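Local coordinates for protein molinate hydrolase (Gulosibacter molinativorax, PDB 4UB9) that hydrolyses the thiocarbamate herbicide molinate and binds zinc, probably using the metal for catalysis as other members of the amidohydrolase family do, at residues A[219-224]-A[261-266]; A[417-422]-A[453-458]; A[306-311]-A[350-355]; A[146-151]-A[168-173]; A[378-383]-A[486-491]. All coordinates share one frame; numbering follows the deposited sequence.

Contact 1 (A[219-224]-A[261-266]); sequences LPPAEV and SERVLD
Ser261 OG has two partners. It accepts a capping bond from Val264 N at 3.1 Å, with an N-H...O angle of 153°, and it is hydrogen-bonded to Glu287 of the second subunit. Ser261 is thus the N-cap of helix 262-275. On the facing helix, Pro220 O at the N-cap position takes the backbone N-H groups of Glu223 and Val224.

No hydrogen bond joins the two segments. Pro221 carries most of the contact from segment 219-224, and Val264 most of it from the other side. Pro221 CG stands over one face of the Arg263 guanidinium, offset toward the rim, 3.6 Å from Arg263 NE. Arg263 CG is anti to the backbone N (chi1 -168°), and the chain bends at chi3 to bring the flat group to the proline. The far end of the arginine forms a salt bridge with Glu287 of the second subunit. Pro221 CG also meets Val264 CG2 at 4.0 Å. The other branch, Val264 CG1, meets Val224 CG2 at 4.1 Å, and the two valines cross at about a right angle. An alanine in place of Pro221 would lose CG and CD, and would probably loosen both the cover on Arg263 and the packing on Val264.

The contact joins the first turns of helices 221-232 and 262-275. Further along helix 262-275, Pro221 touches Val267 and Val224 touches Leu268, while Glu262 and Leu265 touch Thr291 on helix 286-294.

Contact 2 (A[417-422]-A[453-458]); sequences AAILAG and DPLADI
Ala418 is the first residue of segment 417-422 to touch the other segment. It lies in the middle of the short helix 415-421, and its CB lies 4.5 Å from Ile458 CD1. Ile419 comes next and carries most of the contact. Its CG1 is anti to the carbonyl carbon (chi1 -69°), and the chain runs on extended to CD1. This methyl reaches Leu455 CD2 at 3.9 Å and Pro454 CB at 4.0 Å. Both partners cross the isoleucine at about a right angle. Further back, Ile419 CG1 passes Ile458 CD1 at 4.2 Å, the two side chains running in opposite directions. At Gly422 the backbone leaves helical geometry.

The partner loop has its own internal bond. Asp453 OD1 accepts from Leu455 N at 3.2 Å and makes an Asx turn; the N-H comes from above the carboxylate plane. Asp453 O takes the backbone N-H groups of Ala456 and Asp457. The contact between the segments is apolar and mostly buried, with Leu455 at its more open side.

The 453-458 loop links strands 447-450 and 464-469. Met405 of helix 400-410 touches both Ala418 and Ile458. Strand 88-95 touches Ile419 through Leu90 and Pro454 through Trp88.

Contact 3 (A[306-311]-A[350-355]); sequences TGQAPI and SGRVHH
Segments 306-311 and 350-355 come closest at Gln308 and Val353, whose CA atoms are 5.3 Å apart. The first is the loop after strand 299-301, in a protein of the amidohydrolase family, which belongs to the TIM-barrel clan. Gly307 and Gln308 both have positive phi, and Ala309 N bonds back to Thr306 O. The second segment leads into helix 353-363, with Arg352 at the N-cap position.

A hydrogen bond joins the loop to the helix. Gln308 N donates to His354 NE2 at 2.9 Å, with an N-H...N angle of 142°, and it lies in the plane of the imidazole. The other ring nitrogen, His354 ND1, is hydrogen-bonded to Phe349 O. This is consistent with a neutral ring carrying its proton on ND1. The two bonds fix the rotation of the ring. The side-chain amide of Gln308 lies over one face, its plane turned 35° from the ring; the chain is bent at chi2 to bring it there. The backbone N of Thr306 lies over the opposite face.

Val353 fits against the loop backbone. Its CG1, anti to the backbone N, is 3.5 Å from Pro310 N and 4.1 Å from Pro310 CD. The guanidinium of Arg352 turns away to salt bridges with Asp348 and Asp340.

The side chain of His354 is about 8 Å from that of the zinc ligand His302, so the contact lies near the metal site. The loop is also braced from within: Thr306 OG1 donates to Ala309 O at 2.6 Å, in the carbonyl plane.

Contact 4 (A[146-151]-A[168-173]); sequences NALEPV and IFFAGT
Val151 CG1 sits over the centre of the Phe170 ring, 3.6 Å from the centroid and 10° off the normal, a CH-pi contact. The first torsions match: Val151 CG1 and Phe170 CG each lie between the backbone N and the carbonyl carbon, the crowded position. Leu148 CD1 meets Phe170 CE1 at 3.6 Å, crossing at about a right angle. Behind the ring contact, Val151 CG2 touches Ile168 CG2 at 4.4 Å.

One hydrogen bond joins the segments. Asn146 N donates to Gly172 O at 3.0 Å, with the donor above the carbonyl plane. Gly172 lies 4.7 Å from Leu148, CA to CA, and has a phi of 80°. A CB here would come tight against Leu148 CD1, so the absence of a side chain lets the turn lie close to the helix start.

The next shell positions these groups. Asn146 OD1 accepts from Ala147 N at 2.6 Å, on a lone pair, and Asn146 ND2 bonds to Asp143. The amide is therefore held at both ends. Ile126 of helix 122-135 touches Val151, and Thr152 and Arg155 extend the cover that helix 148-159 gives Phe170. Tyr231 OH bonds to Ala171 O and Thr173 N beyond the strand.

Every touching residue is buried. Helix 148-159 packs here on the strand that follows it, in a beta-alpha-beta crossover from strand 138-143 to the parallel strand 167-170, the repeating element of TIM-barrel folds.

Contact 5 (A[378-383]-A[486-491]); sequences DPDILE and TAYPRT
Pro379 lies against two flat groups. Its CB stands over the centre of one face of the Tyr488 ring, 3.6 Å from the centroid, a CH-pi contact. Its CG covers one face of the Arg490 guanidinium, offset toward the rim. At the ring edge, Tyr488 OH donates to Asp380 OD1 at 2.6 Å, on the anti lone pair. At the guanidinium edge lie Asp378 and Asp380, and the three residues form a salt-bridge network at the N-terminal end of helix 379-383.

Arg490 is extended from CG to NE and grips Asp378 end-on. NH2 bonds to Asp378 OD2 at 2.8 Å, and NH1 to Asp378 OD1. NH1 also makes a weak bond to Asp380 OD2, tip to tip, with the two planes 85° apart. Asp380 OD1 has a further salt bridge, to Arg203 of the third subunit. A leucine in place of Tyr488 would remove the hydroxyl and the flat ring, and would probably loosen the hold on Asp380 and the cover on Pro379.

The contact ties this short helix to the C-terminal tail. Asp378 is the N-cap: its OD1, already bound to Arg490 NH1, also accepts from Asp380 N at 2.9 Å.

Contact 4 comes first along the chain and closes a short loop within one beta-alpha-beta unit. Contact 1 follows and ties together the starts of helices 221-232 and 262-275. Contact 3 then joins the loop after strand 299-301 to helix 353-363. These three close in series. Contact 5 opens at 378-383 and closes only at 486-491, where the C-terminal tail returns. Contact 2 is nested inside that long loop and packs helix 415-421 on the loop before strand 464-469. None of the five cross or touch. Contacts 1 and 2 lie on opposite sides of the chain's centre. Contacts 1 and 3 border the second subunit, contacts 4 and 5 the third.

Contact 1 (A[219-224]-A[261-266])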
# COMPACT_ATOMS: atom_id res chain seq x y z
N LEU A 219 6.43 -25.79 -14.96
CA LEU A 219 6.21 -27.08 -15.62
C LEU A 219 7.45 -27.66 -16.21
O LEU A 219 8.39 -26.93 -16.50
CB LEU A 219 5.21 -26.94 -16.76
CG LEU A 219 3.79 -26.47 -16.39
CD1 LEU A 219 2.95 -26.33 -17.65
CD2 LEU A 219 3.12 -27.39 -15.39
N PRO A 220 7.47 -29.00 -16.37
CA PRO A 220 8.59 -29.64 -17.05
C PRO A 220 8.39 -29.56 -18.55
O PRO A 220 7.27 -29.37 -19.01
CB PRO A 220 8.54 -31.08 -16.54
CG PRO A 220 7.11 -31.31 -16.21
CD PRO A 220 6.52 -29.98 -15.83
N PRO A 221 9.45 -29.72 -19.32
CA PRO A 221 9.46 -29.54 -20.76
C PRO A 221 8.41 -30.34 -21.49
O PRO A 221 7.78 -29.86 -22.43
CB PRO A 221 10.85 -30.02 -21.18
CG PRO A 221 11.69 -29.91 -19.98
CD PRO A 221 10.79 -30.04 -18.79
N ALA A 222 8.26 -31.58 -21.08
CA ALA A 222 7.31 -32.47 -21.71
C ALA A 222 5.86 -31.97 -21.57
O ALA A 222 5.02 -32.25 -22.41
CB ALA A 222 7.43 -33.87 -21.12
N GLU A 223 5.56 -31.28 -20.48
CA GLU A 223 4.22 -30.74 -20.30
C GLU A 223 4.04 -29.40 -21.01
O GLU A 223 2.92 -29.01 -21.31
CB GLU A 223 3.89 -30.61 -18.83
CG GLU A 223 3.56 -31.93 -18.21
CD GLU A 223 3.30 -31.84 -16.71
OE1 GLU A 223 2.66 -30.86 -16.24
OE2 GLU A 223 3.72 -32.77 -15.98
N VAL A 224 5.13 -28.68 -21.19
CA VAL A 224 5.06 -27.38 -21.87
C VAL A 224 4.79 -27.57 -23.36
O VAL A 224 4.05 -26.80 -23.97
CB VAL A 224 6.36 -26.62 -21.72
CG1 VAL A 224 6.38 -25.39 -22.61
CG2 VAL A 224 6.56 -26.20 -20.27
N SER A 261 13.83 -22.04 -18.08
CA SER A 261 15.12 -22.73 -18.29
C SER A 261 15.43 -22.80 -19.76
O SER A 261 14.53 -22.73 -20.61
CB SER A 261 15.09 -24.17 -17.76
OG SER A 261 14.21 -24.97 -18.51
N GLU A 262 16.70 -22.96 -20.09
CA GLU A 262 17.09 -23.01 -21.53
C GLU A 262 16.46 -24.19 -22.23
O GLU A 262 16.02 -24.11 -23.35
CB GLU A 262 18.63 -22.87 -21.72
CG GLU A 262 19.03 -21.47 -21.16
CD GLU A 262 20.01 -20.63 -21.98
OE1 GLU A 262 20.26 -20.96 -23.15
OE2 GLU A 262 20.49 -19.60 -21.44
N ARG A 263 16.39 -25.26 -21.51
CA ARG A 263 15.72 -26.48 -21.95
C ARG A 263 14.26 -26.26 -22.35
O ARG A 263 13.78 -26.75 -23.36
CB ARG A 263 15.77 -27.39 -20.73
CG ARG A 263 15.41 -28.81 -20.94
CD ARG A 263 16.01 -29.58 -19.78
NE ARG A 263 15.07 -29.76 -18.67
CZ ARG A 263 14.77 -30.94 -18.12
NH1 ARG A 263 15.33 -32.04 -18.56
NH2 ARG A 263 13.90 -31.02 -17.14
N VAL A 264 13.54 -25.53 -21.51
CA VAL A 264 12.11 -25.27 -21.76
C VAL A 264 11.97 -24.21 -22.87
O VAL A 264 11.10 -24.27 -23.72
CB VAL A 264 11.39 -24.80 -20.49
CG1 VAL A 264 10.03 -24.18 -20.81
CG2 VAL A 264 11.22 -25.97 -19.52
N LEU A 265 12.90 -23.28 -22.86
CA LEU A 265 12.95 -22.29 -23.94
C LEU A 265 13.17 -22.96 -25.29
O LEU A 265 12.52 -22.66 -26.28
CB LEU A 265 14.06 -21.27 -23.64
CG LEU A 265 14.17 -20.10 -24.59
CD1 LEU A 265 12.86 -19.35 -24.71
CD2 LEU A 265 15.27 -19.19 -24.07
N ASP A 266 14.06 -23.93 -25.31
CA ASP A 266 14.26 -24.74 -26.53
C ASP A 266 12.98 -25.43 -27.02
O ASP A 266 12.70 -25.46 -28.20
CB ASP A 266 15.38 -25.76 -26.33
CG ASP A 266 16.78 -25.08 -26.20
OD1 ASP A 266 16.94 -23.86 -26.52
OD2 ASP A 266 17.72 -25.80 -25.74

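Contact 2 (A[417-422]-A[453-458])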
# COMPACT_ATOMS: atom_id res chain seq x y z
N ALA A 417 17.05 5.64 -43.74
CA ALA A 417 17.09 4.40 -42.96
C ALA A 417 15.91 4.35 -41.92
O ALA A 417 15.31 3.31 -41.70
CB ALA A 417 18.44 4.25 -42.28
N ALA A 418 15.63 5.49 -41.30
CA ALA A 418 14.46 5.63 -40.47
C ALA A 418 13.16 5.30 -41.20
O ALA A 418 12.27 4.66 -40.65
CB ALA A 418 14.37 7.04 -39.89
N ILE A 419 13.03 5.76 -42.44
CA ILE A 419 11.79 5.49 -43.19
C ILE A 419 11.68 4.02 -43.46
O ILE A 419 10.59 3.47 -43.44
CB ILE A 419 11.74 6.27 -44.51
CG1 ILE A 419 11.57 7.76 -44.19
CG2 ILE A 419 10.57 5.82 -45.38
CD1 ILE A 419 11.85 8.69 -45.35
N LEU A 420 12.80 3.41 -43.80
CA LEU A 420 12.83 1.96 -44.04
C LEU A 420 12.51 1.18 -42.75
O LEU A 420 11.80 0.19 -42.81
CB LEU A 420 14.18 1.47 -44.58
CG LEU A 420 14.67 1.99 -45.93
CD1 LEU A 420 15.63 0.99 -46.56
CD2 LEU A 420 13.53 2.33 -46.89
N ALA A 421 12.99 1.66 -41.61
CA ALA A 421 12.66 1.06 -40.33
C ALA A 421 11.16 1.01 -40.13
O ALA A 421 10.65 0.09 -39.52
CB ALA A 421 13.32 1.79 -39.19
N GLY A 422 10.47 1.98 -40.70
CA GLY A 422 9.04 2.07 -40.60
C GLY A 422 8.28 1.59 -41.80
O GLY A 422 7.10 1.82 -41.89
N ASP A 453 9.01 17.06 -47.93
CA ASP A 453 10.08 16.10 -48.13
C ASP A 453 10.59 15.51 -46.82
O ASP A 453 11.30 16.17 -46.04
CB ASP A 453 11.25 16.77 -48.87
CG ASP A 453 12.35 15.77 -49.28
OD1 ASP A 453 12.13 14.54 -49.25
OD2 ASP A 453 13.42 16.24 -49.66
N PRO A 454 10.30 14.23 -46.59
CA PRO A 454 10.73 13.57 -45.37
C PRO A 454 12.24 13.37 -45.27
O PRO A 454 12.77 13.31 -44.17
CB PRO A 454 10.03 12.23 -45.42
CG PRO A 454 9.71 11.98 -46.86
CD PRO A 454 9.56 13.32 -47.50
N LEU A 455 12.93 13.37 -46.39
CA LEU A 455 14.40 13.28 -46.37
C LEU A 455 15.08 14.56 -45.99
O LEU A 455 16.21 14.57 -45.52
CB LEU A 455 14.91 12.81 -47.71
CG LEU A 455 14.32 11.44 -48.08
CD1 LEU A 455 14.60 11.09 -49.52
CD2 LEU A 455 14.89 10.35 -47.15
N ALA A 456 14.42 15.68 -46.25
CA ALA A 456 14.99 16.98 -45.89
C ALA A 456 14.79 17.24 -44.41
O ALA A 456 15.60 17.89 -43.75
CB ALA A 456 14.31 18.09 -46.69
N ASP A 457 13.64 16.79 -43.92
CA ASP A 457 13.25 16.93 -42.50
C ASP A 457 12.26 15.82 -42.13
O ASP A 457 11.17 15.72 -42.70
CB ASP A 457 12.64 18.30 -42.25
CG ASP A 457 12.31 18.55 -40.80
OD1 ASP A 457 12.13 17.58 -39.99
OD2 ASP A 457 12.20 19.76 -40.46
N ILE A 458 12.69 14.98 -41.18
CA ILE A 458 11.96 13.75 -40.86
C ILE A 458 10.58 14.03 -40.25
O ILE A 458 9.60 13.29 -40.51
CB ILE A 458 12.81 12.80 -39.99
CG1 ILE A 458 12.20 11.42 -39.97
CG2 ILE A 458 13.01 13.38 -38.60
CD1 ILE A 458 12.20 10.70 -41.31

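Contact 3 (A[306-311]-A[350-355])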
# COMPACT_ATOMS: atom_id res chain seq x y z
N THR A 306 18.30 -3.07 -21.62
CA THR A 306 19.26 -4.05 -21.12
C THR A 306 19.70 -3.87 -19.68
O THR A 306 20.86 -3.99 -19.37
CB THR A 306 20.52 -4.09 -22.00
OG1 THR A 306 21.19 -2.84 -21.97
CG2 THR A 306 20.14 -4.42 -23.41
N GLY A 307 18.75 -3.58 -18.81
CA GLY A 307 19.07 -3.55 -17.38
C GLY A 307 19.97 -2.39 -16.99
O GLY A 307 20.66 -2.42 -15.98
N GLN A 308 19.97 -1.39 -17.85
CA GLN A 308 20.82 -0.21 -17.75
C GLN A 308 22.29 -0.55 -17.74
O GLN A 308 23.08 0.15 -17.19
CB GLN A 308 20.46 0.61 -16.53
CG GLN A 308 19.18 1.40 -16.74
CD GLN A 308 19.32 2.52 -17.72
OE1 GLN A 308 18.42 2.78 -18.54
NE2 GLN A 308 20.42 3.22 -17.65
N ALA A 309 22.65 -1.62 -18.43
CA ALA A 309 24.03 -2.00 -18.63
C ALA A 309 24.34 -1.92 -20.12
O ALA A 309 23.50 -2.23 -20.95
CB ALA A 309 24.27 -3.41 -18.11
N PRO A 310 25.51 -1.40 -20.47
CA PRO A 310 25.81 -1.17 -21.90
C PRO A 310 26.02 -2.44 -22.69
O PRO A 310 26.64 -3.37 -22.24
CB PRO A 310 27.08 -0.32 -21.87
CG PRO A 310 27.74 -0.66 -20.59
CD PRO A 310 26.63 -1.02 -19.59
N ILE A 311 25.50 -2.44 -23.90
CA ILE A 311 25.62 -3.59 -24.77
C ILE A 311 27.09 -3.78 -25.17
O ILE A 311 27.70 -2.87 -25.66
CB ILE A 311 24.79 -3.43 -26.03
CG1 ILE A 311 23.31 -3.39 -25.67
CG2 ILE A 311 25.05 -4.60 -26.96
CD1 ILE A 311 22.40 -3.21 -26.86
N SER A 350 13.96 4.09 -21.77
CA SER A 350 14.75 4.49 -22.96
C SER A 350 15.86 5.50 -22.73
O SER A 350 16.59 5.84 -23.65
CB SER A 350 13.84 5.10 -23.98
OG SER A 350 12.73 4.23 -24.21
N GLY A 351 16.00 5.91 -21.48
CA GLY A 351 17.00 6.87 -21.13
C GLY A 351 18.31 6.29 -20.67
O GLY A 351 18.53 5.06 -20.65
N ARG A 352 19.20 7.22 -20.31
CA ARG A 352 20.57 6.94 -19.81
C ARG A 352 21.27 5.89 -20.73
O ARG A 352 21.39 6.09 -21.93
CB ARG A 352 20.56 6.51 -18.32
CG ARG A 352 19.98 7.50 -17.32
CD ARG A 352 18.45 7.43 -17.31
NE ARG A 352 17.80 8.48 -16.52
CZ ARG A 352 17.09 8.27 -15.40
NH1 ARG A 352 16.89 7.04 -14.93
NH2 ARG A 352 16.55 9.30 -14.76
N VAL A 353 21.67 4.76 -20.15
CA VAL A 353 22.42 3.73 -20.88
C VAL A 353 21.66 3.14 -22.04
O VAL A 353 22.25 2.79 -23.05
CB VAL A 353 22.88 2.62 -19.92
CG1 VAL A 353 23.51 1.47 -20.68
CG2 VAL A 353 23.88 3.20 -18.90
N HIS A 354 20.34 3.10 -21.96
CA HIS A 354 19.57 2.57 -23.08
C HIS A 354 19.55 3.51 -24.26
O HIS A 354 19.39 3.10 -25.43
CB HIS A 354 18.14 2.23 -22.69
CG HIS A 354 18.07 1.19 -21.63
ND1 HIS A 354 16.90 0.89 -20.97
CD2 HIS A 354 19.03 0.45 -21.04
CE1 HIS A 354 17.14 -0.03 -20.05
NE2 HIS A 354 18.42 -0.30 -20.07
N HIS A 355 19.66 4.79 -23.95
CA HIS A 355 19.78 5.82 -24.98
C HIS A 355 21.11 5.61 -25.71
O HIS A 355 21.15 5.62 -26.94
CB HIS A 355 19.68 7.24 -24.36
CG HIS A 355 20.25 8.33 -25.21
ND1 HIS A 355 19.54 8.93 -26.24
CD2 HIS A 355 21.47 8.90 -25.22
CE1 HIS A 355 20.29 9.83 -26.83
NE2 HIS A 355 21.47 9.83 -26.23

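Contact 4 (A[146-151]-A[168-173])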
# COMPACT_ATOMS: atom_id res chain seq x y z
N ASN A 146 -1.98 -8.72 -26.77
CA ASN A 146 -3.38 -8.41 -26.79
C ASN A 146 -4.12 -9.64 -26.33
O ASN A 146 -3.52 -10.69 -26.14
CB ASN A 146 -3.80 -8.03 -28.20
CG ASN A 146 -5.00 -7.10 -28.22
OD1 ASN A 146 -5.95 -7.24 -27.44
ND2 ASN A 146 -4.96 -6.12 -29.12
N ALA A 147 -5.43 -9.51 -26.18
CA ALA A 147 -6.30 -10.64 -25.90
C ALA A 147 -6.69 -11.36 -27.18
O ALA A 147 -7.25 -10.76 -28.11
CB ALA A 147 -7.54 -10.20 -25.18
N LEU A 148 -6.42 -12.66 -27.21
CA LEU A 148 -6.57 -13.45 -28.40
C LEU A 148 -7.94 -13.36 -29.03
O LEU A 148 -8.06 -13.14 -30.23
CB LEU A 148 -6.21 -14.91 -28.13
CG LEU A 148 -6.17 -15.82 -29.37
CD1 LEU A 148 -5.16 -15.36 -30.42
CD2 LEU A 148 -5.85 -17.22 -28.94
N GLU A 149 -8.98 -13.60 -28.26
CA GLU A 149 -10.33 -13.63 -28.82
C GLU A 149 -10.69 -12.33 -29.59
O GLU A 149 -11.03 -12.40 -30.77
CB GLU A 149 -11.37 -14.01 -27.75
CG GLU A 149 -12.83 -14.02 -28.21
CD GLU A 149 -13.83 -14.17 -27.06
OE1 GLU A 149 -13.85 -15.25 -26.43
OE2 GLU A 149 -14.61 -13.24 -26.77
N PRO A 150 -10.63 -11.17 -28.95
CA PRO A 150 -11.09 -9.97 -29.66
C PRO A 150 -10.15 -9.51 -30.75
O PRO A 150 -10.61 -8.95 -31.73
CB PRO A 150 -11.17 -8.91 -28.58
CG PRO A 150 -10.35 -9.42 -27.45
CD PRO A 150 -10.41 -10.90 -27.52
N VAL A 151 -8.86 -9.77 -30.61
CA VAL A 151 -7.94 -9.39 -31.66
C VAL A 151 -8.14 -10.26 -32.90
O VAL A 151 -8.02 -9.79 -34.03
CB VAL A 151 -6.48 -9.39 -31.20
CG1 VAL A 151 -5.88 -10.78 -31.20
CG2 VAL A 151 -5.64 -8.47 -32.09
N ILE A 168 -4.13 -6.00 -39.54
CA ILE A 168 -3.57 -6.51 -38.32
C ILE A 168 -2.97 -7.88 -38.47
O ILE A 168 -3.56 -8.78 -39.05
CB ILE A 168 -4.65 -6.64 -37.25
CG1 ILE A 168 -5.30 -5.30 -36.99
CG2 ILE A 168 -4.04 -7.16 -35.94
CD1 ILE A 168 -6.51 -5.41 -36.09
N PHE A 169 -1.79 -8.02 -37.90
CA PHE A 169 -1.22 -9.33 -37.58
C PHE A 169 -0.85 -9.36 -36.11
O PHE A 169 -0.36 -8.39 -35.57
CB PHE A 169 0.00 -9.60 -38.45
CG PHE A 169 -0.31 -9.59 -39.90
CD1 PHE A 169 -1.07 -10.59 -40.48
CD2 PHE A 169 0.15 -8.52 -40.70
CE1 PHE A 169 -1.39 -10.57 -41.85
CE2 PHE A 169 -0.18 -8.48 -42.04
CZ PHE A 169 -0.94 -9.51 -42.63
N PHE A 170 -1.07 -10.51 -35.47
CA PHE A 170 -0.89 -10.58 -34.03
C PHE A 170 -0.17 -11.81 -33.47
O PHE A 170 -0.11 -12.85 -34.08
CB PHE A 170 -2.23 -10.39 -33.36
CG PHE A 170 -3.21 -11.45 -33.67
CD1 PHE A 170 -3.09 -12.70 -33.09
CD2 PHE A 170 -4.28 -11.20 -34.49
CE1 PHE A 170 -4.03 -13.69 -33.36
CE2 PHE A 170 -5.22 -12.17 -34.77
CZ PHE A 170 -5.11 -13.42 -34.21
N ALA A 171 0.40 -11.62 -32.29
CA ALA A 171 0.99 -12.69 -31.48
C ALA A 171 0.00 -13.35 -30.55
O ALA A 171 0.23 -14.46 -30.08
CB ALA A 171 2.11 -12.15 -30.61
N GLY A 172 -1.03 -12.61 -30.20
CA GLY A 172 -1.90 -12.95 -29.06
C GLY A 172 -1.21 -12.50 -27.79
O GLY A 172 -0.85 -11.33 -27.63
N THR A 173 -0.93 -13.45 -26.91
CA THR A 173 -0.25 -13.11 -25.64
C THR A 173 1.26 -13.28 -25.73
O THR A 173 1.81 -13.68 -26.73
CB THR A 173 -0.79 -13.91 -24.47
OG1 THR A 173 -0.33 -13.35 -23.24
CG2 THR A 173 -0.37 -15.37 -24.56

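Contact 5 (A[378-383]-A[486-491])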
# COMPACT_ATOMS: atom_id res chain seq x y z
N ASP A 378 -6.80 5.84 -23.06
CA ASP A 378 -8.09 6.36 -22.63
C ASP A 378 -7.99 7.86 -22.38
O ASP A 378 -7.07 8.32 -21.68
CB ASP A 378 -8.55 5.65 -21.35
CG ASP A 378 -10.00 5.93 -21.02
OD1 ASP A 378 -10.26 6.97 -20.37
OD2 ASP A 378 -10.87 5.12 -21.37
N PRO A 379 -8.96 8.63 -22.87
CA PRO A 379 -8.92 10.11 -22.69
C PRO A 379 -8.95 10.57 -21.27
O PRO A 379 -8.32 11.57 -20.95
CB PRO A 379 -10.15 10.59 -23.40
CG PRO A 379 -11.01 9.38 -23.62
CD PRO A 379 -10.09 8.21 -23.69
N ASP A 380 -9.56 9.83 -20.37
CA ASP A 380 -9.46 10.19 -18.94
C ASP A 380 -8.03 10.14 -18.44
O ASP A 380 -7.63 10.94 -17.58
CB ASP A 380 -10.34 9.33 -18.03
CG ASP A 380 -11.77 9.75 -18.02
OD1 ASP A 380 -12.09 10.93 -18.26
OD2 ASP A 380 -12.61 8.88 -17.72
N ILE A 381 -7.27 9.19 -18.94
CA ILE A 381 -5.85 9.04 -18.55
C ILE A 381 -4.97 10.09 -19.22
O ILE A 381 -4.05 10.64 -18.62
CB ILE A 381 -5.32 7.63 -18.88
CG1 ILE A 381 -6.01 6.58 -18.01
CG2 ILE A 381 -3.80 7.53 -18.73
CD1 ILE A 381 -5.44 6.52 -16.61
N LEU A 382 -5.22 10.34 -20.49
CA LEU A 382 -4.53 11.45 -21.20
C LEU A 382 -4.78 12.79 -20.51
O LEU A 382 -3.88 13.61 -20.33
CB LEU A 382 -5.00 11.57 -22.63
CG LEU A 382 -4.58 10.41 -23.54
CD1 LEU A 382 -5.17 10.62 -24.94
CD2 LEU A 382 -3.07 10.27 -23.62
N GLU A 383 -6.03 12.97 -20.12
CA GLU A 383 -6.48 14.20 -19.49
C GLU A 383 -5.68 14.50 -18.19
O GLU A 383 -5.57 15.62 -17.80
CB GLU A 383 -7.98 14.08 -19.20
CG GLU A 383 -8.65 15.38 -18.81
CD GLU A 383 -8.66 16.40 -19.96
OE1 GLU A 383 -8.79 16.01 -21.14
OE2 GLU A 383 -8.46 17.60 -19.66
N THR A 486 -12.30 6.90 -27.68
CA THR A 486 -12.02 8.34 -27.92
C THR A 486 -13.24 9.24 -27.80
O THR A 486 -13.09 10.44 -27.82
CB THR A 486 -11.36 8.61 -29.29
OG1 THR A 486 -12.18 8.07 -30.33
CG2 THR A 486 -10.00 8.00 -29.29
N ALA A 487 -14.42 8.66 -27.71
CA ALA A 487 -15.63 9.47 -27.41
C ALA A 487 -15.42 10.28 -26.15
O ALA A 487 -15.17 9.74 -25.08
CB ALA A 487 -16.87 8.61 -27.29
N TYR A 488 -15.56 11.58 -26.28
CA TYR A 488 -15.25 12.49 -25.20
C TYR A 488 -15.86 13.85 -25.45
O TYR A 488 -15.85 14.33 -26.56
CB TYR A 488 -13.74 12.64 -25.07
CG TYR A 488 -13.22 12.78 -23.66
CD1 TYR A 488 -13.44 11.76 -22.72
CD2 TYR A 488 -12.51 13.90 -23.26
CE1 TYR A 488 -12.97 11.87 -21.42
CE2 TYR A 488 -12.04 14.02 -21.96
CZ TYR A 488 -12.27 12.99 -21.05
OH TYR A 488 -11.77 13.05 -19.76
N PRO A 489 -16.35 14.53 -24.40
CA PRO A 489 -16.40 14.14 -22.99
C PRO A 489 -17.44 13.08 -22.73
O PRO A 489 -18.19 12.74 -23.60
CB PRO A 489 -16.81 15.42 -22.26
CG PRO A 489 -16.73 16.51 -23.27
CD PRO A 489 -16.92 15.87 -24.60
N ARG A 490 -17.47 12.59 -21.51
CA ARG A 490 -18.33 11.48 -21.15
C ARG A 490 -19.50 11.96 -20.32
O ARG A 490 -19.31 12.42 -19.22
CB ARG A 490 -17.52 10.41 -20.41
CG ARG A 490 -16.73 9.51 -21.37
CD ARG A 490 -15.57 8.77 -20.69
NE ARG A 490 -14.81 7.95 -21.63
CZ ARG A 490 -13.63 7.38 -21.37
NH1 ARG A 490 -13.04 7.53 -20.18
NH2 ARG A 490 -13.03 6.67 -22.31
N THR A 491 -20.70 11.86 -20.88
CA THR A 491 -21.87 12.39 -20.19
C THR A 491 -22.40 11.30 -19.22
O THR A 491 -22.45 10.10 -19.55
CB THR A 491 -22.98 12.94 -21.13
OG1 THR A 491 -23.97 11.94 -21.35
CG2 THR A 491 -22.43 13.46 -22.49